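Local coordinates for protein AxyAgu115A (PDB 6NPS) that probably acts as a glycoside hydrolase of family GH115, an alpha-glucuronidase that releases glucuronic acid side groups from arabinoglucuronoxylan, at residues A[823-828]-A[940-945]; A[863-868]-A[914-919]. The protein carries 3 engineered substitutions. All coordinates share one frame; numbering follows the deposited sequence.

Contact 1 of 2, residues A[823-828]-A[940-945]; sequences YGKTLS and ALEKIV
The loop 823-828, which joins strand 814-821 to strand 828-833, comes nearest strand 940-945 where the CA atoms of Ser-828 and Glu-942 lie 6.0 Å apart. At this point the strand carries a classic beta bulge: Glu-942 and Lys-943 both face Tyr-865 of the neighbouring strand in the C-terminal GH115 domain. The Glu-942 side chain, CG anti to its carbonyl carbon (chi1 -64°) and extended beyond, reaches into the curve of the loop. Its OE1 accepts a nearly straight hydrogen bond from Lys-825 N at 2.9 Å, arriving from above the carboxylate plane. Gly-824 CA sits 3.4 Å from Glu-942 OE1, so close that a CB there would collide with the carboxylate. Glu-942 OE2 lies at the edge of the Tyr-823 ring, whose OH is hydrogen-bonded to Glu-433. Thr-826 OG1, also hydrogen-bonded to Glu-797, shares a water with Glu-942 OE1. An alanine in place of Glu-942 would remove the acceptor of both Lys-825 N and this water, and would probably loosen the loop against the strand. A second water accepts from Ser-828 N and lies 2.7 Å from Glu-942 O, to which it probably donates.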
ATOM      1  N   TYR A 823      21.426  15.157  22.542  1.00 36.44           N
ATOM      2  CA  TYR A 823      21.308  15.757  21.224  1.00 35.72           C
ATOM      3  C   TYR A 823      20.818  14.722  20.210  1.00 39.49           C
ATOM      4  O   TYR A 823      21.023  13.515  20.375  1.00 34.95           O
ATOM      5  CB  TYR A 823      22.663  16.343  20.817  1.00 32.71           C
ATOM      6  CG  TYR A 823      22.616  17.262  19.633  1.00 39.61           C
ATOM      7  CD1 TYR A 823      22.654  16.745  18.359  1.00 38.68           C
ATOM      8  CD2 TYR A 823      22.537  18.653  19.779  1.00 35.13           C
ATOM      9  CE1 TYR A 823      22.607  17.541  17.277  1.00 45.21           C
ATOM     10  CE2 TYR A 823      22.491  19.478  18.660  1.00 35.57           C
ATOM     11  CZ  TYR A 823      22.529  18.908  17.416  1.00 45.29           C
ATOM     12  OH  TYR A 823      22.485  19.663  16.264  1.00 47.98           O
ATOM     13  N   GLY A 824      20.084  15.194  19.194  1.00 36.64           N
ATOM     14  CA  GLY A 824      19.773  14.340  18.059  1.00 35.91           C
ATOM     15  C   GLY A 824      18.580  13.410  18.256  1.00 37.84           C
ATOM     16  O   GLY A 824      17.740  13.577  19.149  1.00 37.31           O
ATOM     17  N   LYS A 825      18.528  12.387  17.395  1.00 36.64           N
ATOM     18  CA  LYS A 825      17.372  11.502  17.357  1.00 37.07           C
ATOM     19  C   LYS A 825      17.441  10.443  18.432  1.00 40.06           C
ATOM     20  O   LYS A 825      16.392   9.974  18.902  1.00 39.78           O
ATOM     21  CB  LYS A 825      17.247  10.842  15.984  1.00 34.28           C
ATOM     22  CG  LYS A 825      16.867  11.865  14.901  1.00 41.16           C
ATOM     23  CD  LYS A 825      16.704  11.199  13.542  1.00 45.99           C
ATOM     24  CE  LYS A 825      15.355  10.498  13.369  1.00 44.53           C
ATOM     25  NZ  LYS A 825      15.193  10.007  11.924  1.00 42.68           N
ATOM     26  N   THR A 826      18.651  10.056  18.833  1.00 40.42           N
ATOM     27  CA  THR A 826      18.796   8.976  19.806  1.00 45.08           C
ATOM     28  C   THR A 826      19.626   9.455  21.005  1.00 41.36           C
ATOM     29  O   THR A 826      19.291  10.482  21.611  1.00 46.75           O
ATOM     30  CB  THR A 826      19.354   7.706  19.117  1.00 47.87           C
ATOM     31  OG1 THR A 826      20.639   7.953  18.527  1.00 53.33           O
ATOM     32  CG2 THR A 826      18.383   7.220  17.981  1.00 39.91           C
ATOM     33  N   LEU A 827      20.704   8.760  21.360  1.00 36.41           N
ATOM     34  CA  LEU A 827      21.337   9.014  22.656  1.00 35.44           C
ATOM     35  C   LEU A 827      21.928  10.423  22.721  1.00 35.95           C
ATOM     36  O   LEU A 827      21.607  11.209  23.610  1.00 40.29           O
ATOM     37  CB  LEU A 827      22.399   7.942  22.929  1.00 38.00           C
ATOM     38  CG  LEU A 827      23.116   7.990  24.289  1.00 44.71           C
ATOM     39  CD1 LEU A 827      22.125   7.912  25.483  1.00 44.69           C
ATOM     40  CD2 LEU A 827      24.182   6.895  24.358  1.00 41.26           C
ATOM     41  N   SER A 828      22.775  10.770  21.779  1.00 34.56           N
ATOM     42  CA  SER A 828      23.525  12.022  21.887  1.00 37.81           C
ATOM     43  C   SER A 828      24.314  12.179  20.600  1.00 34.90           C
ATOM     44  O   SER A 828      24.117  11.429  19.635  1.00 35.57           O
ATOM     45  CB  SER A 828      24.442  12.035  23.124  1.00 40.92           C
ATOM     46  OG  SER A 828      25.485  11.077  22.986  1.00 39.74           O
ATOM     47  N   ALA A 940      28.221  16.896  13.155  1.00 37.26           N
ATOM     48  CA  ALA A 940      27.699  16.416  14.430  1.00 35.88           C
ATOM     49  C   ALA A 940      27.236  14.973  14.230  1.00 39.89           C
ATOM     50  O   ALA A 940      26.285  14.714  13.475  1.00 37.23           O
ATOM     51  CB  ALA A 940      26.569  17.294  14.945  1.00 34.17           C
ATOM     52  N   LEU A 941      27.921  14.039  14.886  1.00 32.51           N
ATOM     53  CA  LEU A 941      27.790  12.626  14.576  1.00 33.05           C
ATOM     54  C   LEU A 941      27.008  11.952  15.690  1.00 31.78           C
ATOM     55  O   LEU A 941      27.391  12.052  16.867  1.00 33.26           O
ATOM     56  CB  LEU A 941      29.172  11.987  14.427  1.00 32.06           C
ATOM     57  CG  LEU A 941      29.234  10.480  14.210  1.00 32.97           C
ATOM     58  CD1 LEU A 941      28.697  10.029  12.839  1.00 32.08           C
ATOM     59  CD2 LEU A 941      30.704  10.071  14.321  1.00 32.48           C
ATOM     60  N   GLU A 942      25.946  11.241  15.321  1.00 34.70           N
ATOM     61  CA  GLU A 942      25.049  10.603  16.277  1.00 32.88           C
ATOM     62  C   GLU A 942      25.257   9.100  16.380  1.00 34.44           C
ATOM     63  O   GLU A 942      25.193   8.565  17.485  1.00 34.24           O
ATOM     64  CB  GLU A 942      23.577  10.876  15.916  1.00 33.74           C
ATOM     65  CG  GLU A 942      23.253  12.390  16.029  1.00 42.56           C
ATOM     66  CD  GLU A 942      21.838  12.817  15.571  1.00 50.68           C
ATOM     67  OE1 GLU A 942      20.857  12.043  15.734  1.00 46.01           O
ATOM     68  OE2 GLU A 942      21.719  13.967  15.069  1.00 50.65           O
ATOM     69  N   LYS A 943      25.474   8.408  15.262  1.00 30.89           N
ATOM     70  CA  LYS A 943      25.524   6.949  15.266  1.00 36.08           C
ATOM     71  C   LYS A 943      26.391   6.513  14.095  1.00 33.60           C
ATOM     72  O   LYS A 943      26.447   7.187  13.063  1.00 32.44           O
ATOM     73  CB  LYS A 943      24.095   6.334  15.170  1.00 32.80           C
ATOM     74  CG  LYS A 943      24.059   4.779  15.280  1.00 41.61           C
ATOM     75  CD  LYS A 943      22.670   4.207  14.953  1.00 41.67           C
ATOM     76  CE  LYS A 943      21.688   4.528  16.021  1.00 39.72           C
ATOM     77  NZ  LYS A 943      20.452   3.766  15.767  1.00 41.04           N
ATOM     78  N   ILE A 944      27.088   5.392  14.280  1.00 28.17           N
ATOM     79  CA  ILE A 944      27.877   4.749  13.235  1.00 32.23           C
ATOM     80  C   ILE A 944      27.362   3.320  13.094  1.00 36.90           C
ATOM     81  O   ILE A 944      27.224   2.609  14.096  1.00 34.38           O
ATOM     82  CB  ILE A 944      29.375   4.720  13.587  1.00 33.97           C
ATOM     83  CG1 ILE A 944      29.867   6.117  13.993  1.00 37.97           C
ATOM     84  CG2 ILE A 944      30.170   4.117  12.450  1.00 36.55           C
ATOM     85  CD1 ILE A 944      31.213   6.106  14.726  1.00 39.74           C
ATOM     86  N   VAL A 945      27.148   2.877  11.860  1.00 34.18           N
ATOM     87  CA  VAL A 945      26.742   1.503  11.589  1.00 37.38           C
ATOM     88  C   VAL A 945      27.743   0.891  10.621  1.00 37.12           C
ATOM     89  O   VAL A 945      28.110   1.532   9.634  1.00 36.91           O
ATOM     90  CB  VAL A 945      25.317   1.456  11.016  1.00 37.51           C
ATOM     91  CG1 VAL A 945      24.928   0.015  10.727  1.00 36.39           C
ATOM     92  CG2 VAL A 945      24.342   2.117  12.001  1.00 36.69           C
TER
HETATM   93  O   HOH W   1      20.690   9.110  15.665  1.00 49.15           O
HETATM   94  O   HOH W   2      23.598   8.593  19.629  1.00 46.56           O

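Contact 2 of 2, residues A[863-868]-A[914-919]; sequences EFYLQP and IRTTKT
Four backbone hydrogen bonds form the first shell between strands 863-866 and 915-919, an antiparallel pairing, axes 4.6 Å apart, in the GH115 C-terminal domain, whose galactose-binding-like clan is consistent with a beta-sandwich. Phe-864 pairs with Thr-917 and Leu-866 with Arg-915 as hydrogen-bonded pairs; the tightest links are Leu-866 N to Arg-915 O and Arg-915 N to Leu-866 O, both 2.7 Å. Between them, Tyr-865 and Thr-916 form a non-hydrogen-bonded pair, and the methyl CG2 of Thr-916 rests over one face of the Tyr-865 ring, 3.9 Å from its centroid, in a CH-pi contact. On the same face of the sheet Glu-863 and Lys-918 lie side by side; Glu-863 OE2 touches Lys-918 CE at 3.3 Å but stays 4.3 Å from Lys-918 NZ, beyond a salt bridge. On the face that carries Phe-864, Leu-866, Arg-915 and Thr-917, the methyl Thr-917 CG2 packs against Phe-864 CB and Leu-866 CD1. Past the last pair, Ile-914 CD1 lies 3.2 Å from Leu-866 O, and the Arg-915 guanidinium turns one face to Gln-867 O and Pro-868 CA. Arg-915 NH2 is held there by Ser-869 O. Further out, Phe-864 reaches Ile-882, while Leu-866 packs on Leu-941 of strand 940-948. The pairing thus rests on backbone hydrogen bonds between peptide groups and on methyl contacts, with probably a modest electrostatic attraction between Glu-863 and Lys-918.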
ATOM      1  N   GLU A 863      28.584   3.605   7.730  1.00 41.44           N
ATOM      2  CA  GLU A 863      27.499   4.545   7.568  1.00 41.13           C
ATOM      3  C   GLU A 863      27.449   5.469   8.778  1.00 39.20           C
ATOM      4  O   GLU A 863      27.454   5.005   9.922  1.00 37.80           O
ATOM      5  CB  GLU A 863      26.182   3.796   7.403  1.00 44.68           C
ATOM      6  CG  GLU A 863      24.954   4.701   7.322  1.00 51.74           C
ATOM      7  CD  GLU A 863      23.674   3.925   7.036  1.00 63.74           C
ATOM      8  OE1 GLU A 863      23.537   2.776   7.528  1.00 67.71           O
ATOM      9  OE2 GLU A 863      22.814   4.456   6.298  1.00 70.30           O
ATOM     10  N   PHE A 864      27.426   6.763   8.523  1.00 36.36           N
ATOM     11  CA  PHE A 864      27.285   7.757   9.572  1.00 32.75           C
ATOM     12  C   PHE A 864      25.847   8.237   9.604  1.00 36.44           C
ATOM     13  O   PHE A 864      25.240   8.490   8.557  1.00 36.41           O
ATOM     14  CB  PHE A 864      28.192   8.962   9.325  1.00 34.93           C
ATOM     15  CG  PHE A 864      29.633   8.686   9.463  1.00 38.96           C
ATOM     16  CD1 PHE A 864      30.094   7.550  10.110  1.00 41.35           C
ATOM     17  CD2 PHE A 864      30.563   9.601   8.967  1.00 45.72           C
ATOM     18  CE1 PHE A 864      31.453   7.309  10.228  1.00 42.19           C
ATOM     19  CE2 PHE A 864      31.928   9.374   9.097  1.00 41.40           C
ATOM     20  CZ  PHE A 864      32.370   8.224   9.719  1.00 42.03           C
ATOM     21  N   TYR A 865      25.334   8.429  10.799  1.00 32.04           N
ATOM     22  CA  TYR A 865      24.096   9.167  11.011  1.00 30.08           C
ATOM     23  C   TYR A 865      24.492  10.542  11.552  1.00 33.16           C
ATOM     24  O   TYR A 865      25.107  10.632  12.616  1.00 34.16           O
ATOM     25  CB  TYR A 865      23.192   8.438  12.005  1.00 31.43           C
ATOM     26  CG  TYR A 865      22.516   7.194  11.436  1.00 36.45           C
ATOM     27  CD1 TYR A 865      23.264   6.089  11.030  1.00 42.85           C
ATOM     28  CD2 TYR A 865      21.126   7.126  11.327  1.00 39.20           C
ATOM     29  CE1 TYR A 865      22.636   4.925  10.527  1.00 38.42           C
ATOM     30  CE2 TYR A 865      20.498   5.998  10.830  1.00 42.38           C
ATOM     31  CZ  TYR A 865      21.256   4.895  10.440  1.00 44.12           C
ATOM     32  OH  TYR A 865      20.630   3.781   9.930  1.00 48.90           O
ATOM     33  N   LEU A 866      24.146  11.600  10.821  1.00 29.08           N
ATOM     34  CA  LEU A 866      24.589  12.956  11.145  1.00 36.66           C
ATOM     35  C   LEU A 866      23.412  13.902  11.299  1.00 33.70           C
ATOM     36  O   LEU A 866      22.404  13.788  10.594  1.00 32.43           O
ATOM     37  CB  LEU A 866      25.508  13.534  10.055  1.00 40.18           C
ATOM     38  CG  LEU A 866      26.701  12.696   9.646  1.00 50.75           C
ATOM     39  CD1 LEU A 866      27.290  13.233   8.358  1.00 52.47           C
ATOM     40  CD2 LEU A 866      27.744  12.711  10.781  1.00 54.35           C
ATOM     41  N   GLN A 867      23.566  14.879  12.180  1.00 34.85           N
ATOM     42  CA  GLN A 867      22.631  15.987  12.165  1.00 39.04           C
ATOM     43  C   GLN A 867      22.654  16.638  10.783  1.00 33.82           C
ATOM     44  O   GLN A 867      23.734  16.776  10.189  1.00 34.41           O
ATOM     45  CB  GLN A 867      22.986  17.007  13.249  1.00 47.50           C
ATOM     46  CG  GLN A 867      21.758  17.650  13.841  1.00 66.18           C
ATOM     47  CD  GLN A 867      21.326  18.892  13.088  1.00 77.52           C
ATOM     48  OE1 GLN A 867      20.136  19.190  13.003  1.00 83.69           O
ATOM     49  NE2 GLN A 867      22.297  19.635  12.553  1.00 79.81           N
ATOM     50  N   PRO A 868      21.482  17.036  10.227  1.00 31.88           N
ATOM     51  CA  PRO A 868      21.468  17.611   8.849  1.00 35.66           C
ATOM     52  C   PRO A 868      21.866  19.085   8.811  1.00 40.67           C
ATOM     53  O   PRO A 868      21.074  19.997   8.559  1.00 38.73           O
ATOM     54  CB  PRO A 868      20.013  17.394   8.408  1.00 36.14           C
ATOM     55  CG  PRO A 868      19.220  17.475   9.658  1.00 34.06           C
ATOM     56  CD  PRO A 868      20.115  16.830  10.749  1.00 36.68           C
ATOM     57  N   ILE A 914      17.814  14.018   9.993  1.00 30.13           N
ATOM     58  CA  ILE A 914      19.015  13.198  10.022  1.00 30.18           C
ATOM     59  C   ILE A 914      19.529  13.129   8.607  1.00 31.09           C
ATOM     60  O   ILE A 914      18.758  13.206   7.650  1.00 34.76           O
ATOM     61  CB  ILE A 914      18.758  11.773  10.585  1.00 29.99           C
ATOM     62  CG1 ILE A 914      20.081  11.167  11.074  1.00 30.58           C
ATOM     63  CG2 ILE A 914      18.166  10.851   9.535  1.00 28.25           C
ATOM     64  CD1 ILE A 914      20.588  11.821  12.373  1.00 32.86           C
ATOM     65  N   ARG A 915      20.846  13.075   8.474  1.00 32.55           N
ATOM     66  CA  ARG A 915      21.508  12.767   7.225  1.00 33.33           C
ATOM     67  C   ARG A 915      22.291  11.478   7.416  1.00 34.92           C
ATOM     68  O   ARG A 915      22.962  11.301   8.441  1.00 34.75           O
ATOM     69  CB  ARG A 915      22.444  13.902   6.825  1.00 35.64           C
ATOM     70  CG  ARG A 915      23.175  13.600   5.550  1.00 49.26           C
ATOM     71  CD  ARG A 915      23.513  14.875   4.804  1.00 58.26           C
ATOM     72  NE  ARG A 915      24.341  15.724   5.632  1.00 58.61           N
ATOM     73  CZ  ARG A 915      24.038  16.962   5.999  1.00 52.13           C
ATOM     74  NH1 ARG A 915      22.906  17.537   5.597  1.00 49.84           N
ATOM     75  NH2 ARG A 915      24.903  17.620   6.768  1.00 51.46           N
ATOM     76  N   THR A 916      22.227  10.584   6.446  1.00 34.04           N
ATOM     77  CA  THR A 916      23.105   9.424   6.459  1.00 40.61           C
ATOM     78  C   THR A 916      24.051   9.498   5.266  1.00 41.34           C
ATOM     79  O   THR A 916      23.700  10.029   4.211  1.00 41.89           O
ATOM     80  CB  THR A 916      22.318   8.096   6.445  1.00 47.42           C
ATOM     81  OG1 THR A 916      21.540   8.005   5.248  1.00 54.74           O
ATOM     82  CG2 THR A 916      21.401   8.003   7.634  1.00 41.60           C
ATOM     83  N   THR A 917      25.272   9.033   5.465  1.00 36.82           N
ATOM     84  CA  THR A 917      26.272   8.955   4.414  1.00 40.32           C
ATOM     85  C   THR A 917      27.004   7.626   4.580  1.00 40.93           C
ATOM     86  O   THR A 917      27.145   7.121   5.701  1.00 41.49           O
ATOM     87  CB  THR A 917      27.230  10.170   4.484  1.00 45.09           C
ATOM     88  OG1 THR A 917      28.270  10.061   3.496  1.00 47.45           O
ATOM     89  CG2 THR A 917      27.867  10.251   5.861  1.00 49.93           C
ATOM     90  N   LYS A 918      27.441   7.042   3.460  1.00 39.29           N
ATOM     91  CA  LYS A 918      28.081   5.727   3.441  1.00 43.25           C
ATOM     92  C   LYS A 918      29.394   5.782   2.674  1.00 47.41           C
ATOM     93  O   LYS A 918      29.496   6.452   1.640  1.00 42.86           O
ATOM     94  CB  LYS A 918      27.199   4.645   2.783  1.00 44.30           C
ATOM     95  CG  LYS A 918      26.014   4.245   3.594  1.00 53.03           C
ATOM     96  CD  LYS A 918      25.212   3.150   2.909  1.00 64.09           C
ATOM     97  CE  LYS A 918      23.767   3.144   3.409  1.00 73.11           C
ATOM     98  NZ  LYS A 918      22.908   2.179   2.669  1.00 77.13           N
ATOM     99  N   THR A 919      30.382   5.042   3.172  1.00 45.37           N
ATOM    100  CA  THR A 919      31.692   4.907   2.556  1.00 50.28           C
ATOM    101  C   THR A 919      32.148   3.464   2.754  1.00 46.04           C
ATOM    102  O   THR A 919      31.763   2.817   3.723  1.00 46.29           O
ATOM    103  CB  THR A 919      32.693   5.921   3.173  1.00 59.18           C
ATOM    104  OG1 THR A 919      33.934   5.879   2.469  1.00 66.39           O
ATOM    105  CG2 THR A 919      32.951   5.608   4.629  1.00 63.10           C
TER

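Overall arrangement
Strand 858-866 belongs to contact 2 and pairs on one side with strand 940-948 of contact 1 and on the other with strand 915-923. Lys-943 O and Tyr-865 N, 2.8 Å apart, probably form one of the hydrogen bonds joining contact 1 to contact 2, whose centres are about 9 Å apart. Contact 1 is almost wholly buried and ties a loop to a strand through one carboxylate and bridging waters; contact 2 is regular strand pairing, mostly buried but with Thr-916 and Lys-918 exposed. The carboxylate of contact 1 also packs on contact 2, with Glu-942 OE1 against Ile-914 CD1. Toward the rest of the enzyme both contacts are hydrogen-bonded to helix 428-440, contact 2 through Gln-867 OE1 and Lys-430.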